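Local coordinates for adhesion and penetration protein autotransporter (Haemophilus influenzae, PDB 3SYJ), which mediates bacterial adherence to host cells and self-associates in aggregation, its secreted passenger domain also carrying a probable serine protease, at residues A713-G725 with H732-I744. Sequence-based numbering, arbitrary orientation.
Sequences ATANVKGLAKLNG and HSQFTLSNNATQI
The carbonyl oxygen of Ala715 is gripped twice: Thr736 N donates to it at 3.0 Å, and a water that also bonds to Thr736 OG1 gives it a second hydrogen bond. This lies midway along strands 714-718 and 734-738, which run parallel, 6° apart, with backbone bonds alternating from Gln734 N to Ala713 O through to Ser738 N on Val717 O. Beyond the corner, strands 721-723 and 742-744 pair in the same sense, from a weak bond between Thr742 N and Ala721 O to the short one of 2.8 Å from Ile744 N to Leu723 O. The two segments are thus corresponding parts of successive coils of the passenger-domain beta-helix, stacked in register; strand 727-729 completes the first coil. On the inward face Phe735, with CG anti to its backbone N (chi1 173°), turns its ring toward strand 714-718: Ala715 CB meets the edge in plane, 3.9 Å from CD1, and Val717 CG2 also sits at the edge, against CE1. Val727 and Leu729 of the intervening strand touch the same ring. The other branch of Val717, CG1, lies alongside Leu737 CD1 at 3.8 Å and reaches Ala741 CB. Farther on, Leu723 and Gln743 run side by side, and the extended Gln743 chain carries NE2 to Gly725 O, 3.0 Å away, a bond tilted 19° out of the amide plane. NE2 also bonds weakly to Asn746 O. On the outer face Asn716 ND2 rests against Thr736 CB, 3.7 Å off. At the corner, Gly719 N makes weak bonds to Ser738 O and Asn739 O of the type I' turn Ser738-Ala741. Backbone pairing therefore sets the coil spacing, apolar side chains line the inward face, and one buried amide ties its own coil to the one before.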
loop_
_atom_site.group_PDB
_atom_site.type_symbol
_atom_site.label_atom_id
_atom_site.label_comp_id
_atom_site.label_asym_id
_atom_site.label_seq_id
_atom_site.Cartn_x
_atom_site.Cartn_y
_atom_site.Cartn_z
ATOM N N ALA A 713 2.152 18.871 20.384
ATOM C CA ALA A 713 3.393 19.020 19.633
ATOM C C ALA A 713 3.212 19.719 18.284
ATOM O O ALA A 713 2.167 19.616 17.642
ATOM C CB ALA A 713 4.068 17.669 19.455
ATOM N N THR A 714 4.246 20.436 17.867
ATOM C CA THR A 714 4.242 21.122 16.585
ATOM C C THR A 714 5.480 20.737 15.791
ATOM O O THR A 714 6.554 20.565 16.359
ATOM C CB THR A 714 4.229 22.642 16.782
ATOM O OG1 THR A 714 2.997 23.028 17.404
ATOM C CG2 THR A 714 4.357 23.356 15.448
ATOM N N ALA A 715 5.325 20.591 14.480
ATOM C CA ALA A 715 6.471 20.380 13.602
ATOM C C ALA A 715 6.369 21.238 12.345
ATOM O O ALA A 715 5.281 21.467 11.815
ATOM C CB ALA A 715 6.626 18.920 13.246
ATOM N N ASN A 716 7.518 21.701 11.869
ATOM C CA ASN A 716 7.568 22.638 10.762
ATOM C C ASN A 716 8.678 22.265 9.784
ATOM O O ASN A 716 9.857 22.363 10.114
ATOM C CB ASN A 716 7.825 24.035 11.318
ATOM C CG ASN A 716 7.015 25.100 10.616
ATOM O OD1 ASN A 716 7.247 25.422 9.439
ATOM N ND2 ASN A 716 6.054 25.667 11.340
ATOM N N VAL A 717 8.309 21.817 8.590
ATOM C CA VAL A 717 9.299 21.574 7.549
ATOM C C VAL A 717 9.199 22.688 6.527
ATOM O O VAL A 717 8.162 22.859 5.892
ATOM C CB VAL A 717 9.107 20.216 6.854
ATOM C CG1 VAL A 717 10.086 20.082 5.697
ATOM C CG2 VAL A 717 9.302 19.081 7.839
ATOM N N LYS A 718 10.274 23.451 6.372
ATOM C CA LYS A 718 10.216 24.654 5.549
ATOM C C LYS A 718 11.499 24.888 4.770
ATOM O O LYS A 718 12.568 24.396 5.142
ATOM C CB LYS A 718 9.955 25.867 6.441
ATOM C CG LYS A 718 11.129 26.196 7.342
ATOM C CD LYS A 718 10.740 27.082 8.499
ATOM C CE LYS A 718 11.987 27.578 9.216
ATOM N NZ LYS A 718 11.657 28.302 10.472
ATOM N N GLY A 719 11.388 25.654 3.692
ATOM C CA GLY A 719 12.546 26.092 2.935
ATOM C C GLY A 719 13.382 24.965 2.354
ATOM O O GLY A 719 12.858 24.057 1.710
ATOM N N LEU A 720 14.690 25.034 2.583
ATOM C CA LEU A 720 15.641 24.094 2.002
ATOM C C LEU A 720 15.625 22.764 2.747
ATOM O O LEU A 720 16.574 22.404 3.452
ATOM C CB LEU A 720 17.039 24.702 2.012
ATOM C CG LEU A 720 17.144 26.002 1.216
ATOM C CD1 LEU A 720 18.557 26.551 1.248
ATOM C CD2 LEU A 720 16.689 25.767 -0.210
ATOM N N ALA A 721 14.524 22.046 2.590
ATOM C CA ALA A 721 14.322 20.797 3.300
ATOM C C ALA A 721 13.335 19.931 2.540
ATOM O O ALA A 721 12.416 20.434 1.885
ATOM C CB ALA A 721 13.814 21.061 4.708
ATOM N N LYS A 722 13.547 18.625 2.628
ATOM C CA LYS A 722 12.688 17.652 1.985
ATOM C C LYS A 722 12.438 16.500 2.949
ATOM O O LYS A 722 13.375 15.828 3.390
ATOM C CB LYS A 722 13.344 17.145 0.703
ATOM C CG LYS A 722 12.558 16.083 -0.038
ATOM C CD LYS A 722 13.294 15.686 -1.304
ATOM C CE LYS A 722 12.477 14.754 -2.170
ATOM N NZ LYS A 722 13.164 14.524 -3.480
ATOM N N LEU A 723 11.172 16.292 3.287
ATOM C CA LEU A 723 10.780 15.192 4.157
ATOM C C LEU A 723 10.577 13.931 3.333
ATOM O O LEU A 723 9.677 13.865 2.498
ATOM C CB LEU A 723 9.501 15.539 4.917
ATOM C CG LEU A 723 8.940 14.518 5.911
ATOM C CD1 LEU A 723 9.997 13.995 6.886
ATOM C CD2 LEU A 723 7.783 15.128 6.679
ATOM N N ASN A 724 11.429 12.937 3.555
ATOM C CA ASN A 724 11.280 11.655 2.891
ATOM C C ASN A 724 10.669 10.664 3.867
ATOM O O ASN A 724 11.349 9.769 4.372
ATOM C CB ASN A 724 12.632 11.162 2.375
ATOM C CG ASN A 724 13.224 12.087 1.317
ATOM O OD1 ASN A 724 12.560 12.441 0.339
ATOM N ND2 ASN A 724 14.477 12.480 1.507
ATOM N N GLY A 725 9.382 10.847 4.146
ATOM C CA GLY A 725 8.675 10.020 5.109
ATOM C C GLY A 725 7.270 10.534 5.368
ATOM O O GLY A 725 6.864 11.559 4.815
ATOM N N HIS A 732 -3.900 17.347 19.803
ATOM C CA HIS A 732 -4.007 18.695 19.253
ATOM C C HIS A 732 -2.716 19.137 18.566
ATOM O O HIS A 732 -2.401 20.328 18.533
ATOM C CB HIS A 732 -4.372 19.706 20.343
ATOM C CG HIS A 732 -5.703 19.458 20.981
ATOM N ND1 HIS A 732 -5.916 18.435 21.883
ATOM C CD2 HIS A 732 -6.885 20.108 20.863
ATOM C CE1 HIS A 732 -7.175 18.460 22.286
ATOM N NE2 HIS A 732 -7.784 19.466 21.681
ATOM N N SER A 733 -1.977 18.178 18.015
ATOM C CA SER A 733 -0.712 18.463 17.342
ATOM C C SER A 733 -0.904 19.229 16.028
ATOM O O SER A 733 -1.966 19.155 15.409
ATOM C CB SER A 733 0.031 17.162 17.074
ATOM O OG SER A 733 -0.765 16.294 16.292
ATOM N N GLN A 734 0.127 19.957 15.605
ATOM C CA GLN A 734 0.063 20.747 14.371
ATOM C C GLN A 734 1.297 20.548 13.496
ATOM O O GLN A 734 2.426 20.591 13.982
ATOM C CB GLN A 734 -0.078 22.233 14.690
ATOM C CG GLN A 734 -1.251 22.576 15.585
ATOM C CD GLN A 734 -1.594 24.055 15.544
ATOM O OE1 GLN A 734 -1.230 24.764 14.601
ATOM N NE2 GLN A 734 -2.301 24.527 16.565
ATOM N N PHE A 735 1.082 20.340 12.203
ATOM C CA PHE A 735 2.190 20.184 11.266
ATOM C C PHE A 735 2.075 21.150 10.098
ATOM O O PHE A 735 1.013 21.268 9.493
ATOM C CB PHE A 735 2.259 18.755 10.737
ATOM C CG PHE A 735 3.271 18.569 9.639
ATOM C CD1 PHE A 735 4.630 18.573 9.920
ATOM C CD2 PHE A 735 2.865 18.380 8.327
ATOM C CE1 PHE A 735 5.566 18.396 8.912
ATOM C CE2 PHE A 735 3.796 18.201 7.315
ATOM C CZ PHE A 735 5.148 18.210 7.607
ATOM N N THR A 736 3.176 21.825 9.779
ATOM C CA THR A 736 3.190 22.787 8.684
ATOM C C THR A 736 4.297 22.498 7.670
ATOM O O THR A 736 5.467 22.356 8.029
ATOM C CB THR A 736 3.362 24.228 9.193
ATOM O OG1 THR A 736 2.318 24.549 10.122
ATOM C CG2 THR A 736 3.309 25.202 8.031
ATOM N N LEU A 737 3.915 22.401 6.402
ATOM C CA LEU A 737 4.875 22.304 5.311
ATOM C C LEU A 737 4.781 23.616 4.562
ATOM O O LEU A 737 3.718 23.954 4.042
ATOM C CB LEU A 737 4.521 21.140 4.382
ATOM C CG LEU A 737 5.520 20.795 3.273
ATOM C CD1 LEU A 737 6.794 20.192 3.851
ATOM C CD2 LEU A 737 4.896 19.838 2.277
ATOM N N SER A 738 5.876 24.369 4.519
ATOM C CA SER A 738 5.817 25.723 3.977
ATOM C C SER A 738 7.063 26.174 3.228
ATOM O O SER A 738 8.046 25.445 3.112
ATOM C CB SER A 738 5.523 26.725 5.098
ATOM O OG SER A 738 6.655 26.901 5.929
ATOM N N ASN A 739 7.000 27.400 2.718
ATOM C CA ASN A 739 8.152 28.048 2.107
ATOM C C ASN A 739 8.872 27.181 1.087
ATOM O O ASN A 739 10.100 27.098 1.068
ATOM C CB ASN A 739 9.103 28.542 3.194
ATOM C CG ASN A 739 8.452 29.578 4.096
ATOM O OD1 ASN A 739 8.289 30.732 3.706
ATOM N ND2 ASN A 739 8.063 29.167 5.300
ATOM N N ASN A 740 8.080 26.538 0.236
ATOM C CA ASN A 740 8.589 25.793 -0.909
ATOM C C ASN A 740 9.319 24.494 -0.566
ATOM O O ASN A 740 10.026 23.933 -1.404
ATOM C CB ASN A 740 9.472 26.681 -1.787
ATOM C CG ASN A 740 9.527 26.194 -3.217
ATOM O OD1 ASN A 740 10.597 25.854 -3.732
ATOM N ND2 ASN A 740 8.364 26.130 -3.863
ATOM N N ALA A 741 9.143 24.009 0.660
ATOM C CA ALA A 741 9.691 22.710 1.027
ATOM C C ALA A 741 8.906 21.610 0.328
ATOM O O ALA A 741 7.819 21.852 -0.193
ATOM C CB ALA A 741 9.660 22.514 2.533
ATOM N N THR A 742 9.461 20.402 0.328
ATOM C CA THR A 742 8.833 19.258 -0.318
ATOM C C THR A 742 8.694 18.094 0.657
ATOM O O THR A 742 9.566 17.878 1.502
ATOM C CB THR A 742 9.659 18.797 -1.530
ATOM O OG1 THR A 742 9.756 19.871 -2.465
ATOM C CG2 THR A 742 9.014 17.602 -2.214
ATOM N N GLN A 743 7.590 17.360 0.549
ATOM C CA GLN A 743 7.439 16.100 1.270
ATOM C C GLN A 743 7.105 14.950 0.332
ATOM O O GLN A 743 6.156 15.029 -0.441
ATOM C CB GLN A 743 6.361 16.178 2.356
ATOM C CG GLN A 743 6.057 14.802 2.957
ATOM C CD GLN A 743 4.956 14.820 4.002
ATOM O OE1 GLN A 743 4.309 15.844 4.227
ATOM N NE2 GLN A 743 4.736 13.675 4.645
ATOM N N ILE A 744 7.891 13.883 0.398
ATOM C CA ILE A 744 7.527 12.654 -0.283
ATOM C C ILE A 744 7.042 11.683 0.776
ATOM O O ILE A 744 7.842 10.997 1.418
ATOM C CB ILE A 744 8.698 12.022 -1.046
ATOM C CG1 ILE A 744 9.475 13.086 -1.820
ATOM C CG2 ILE A 744 8.185 10.943 -1.986
ATOM C CD1 ILE A 744 8.695 13.713 -2.935
HETATM O O HOH W 1 3.140 23.505 12.687
HETATM O O HOH W 2 13.209 24.068 -1.031
HETATM O O HOH W 3 12.526 20.529 -1.178
#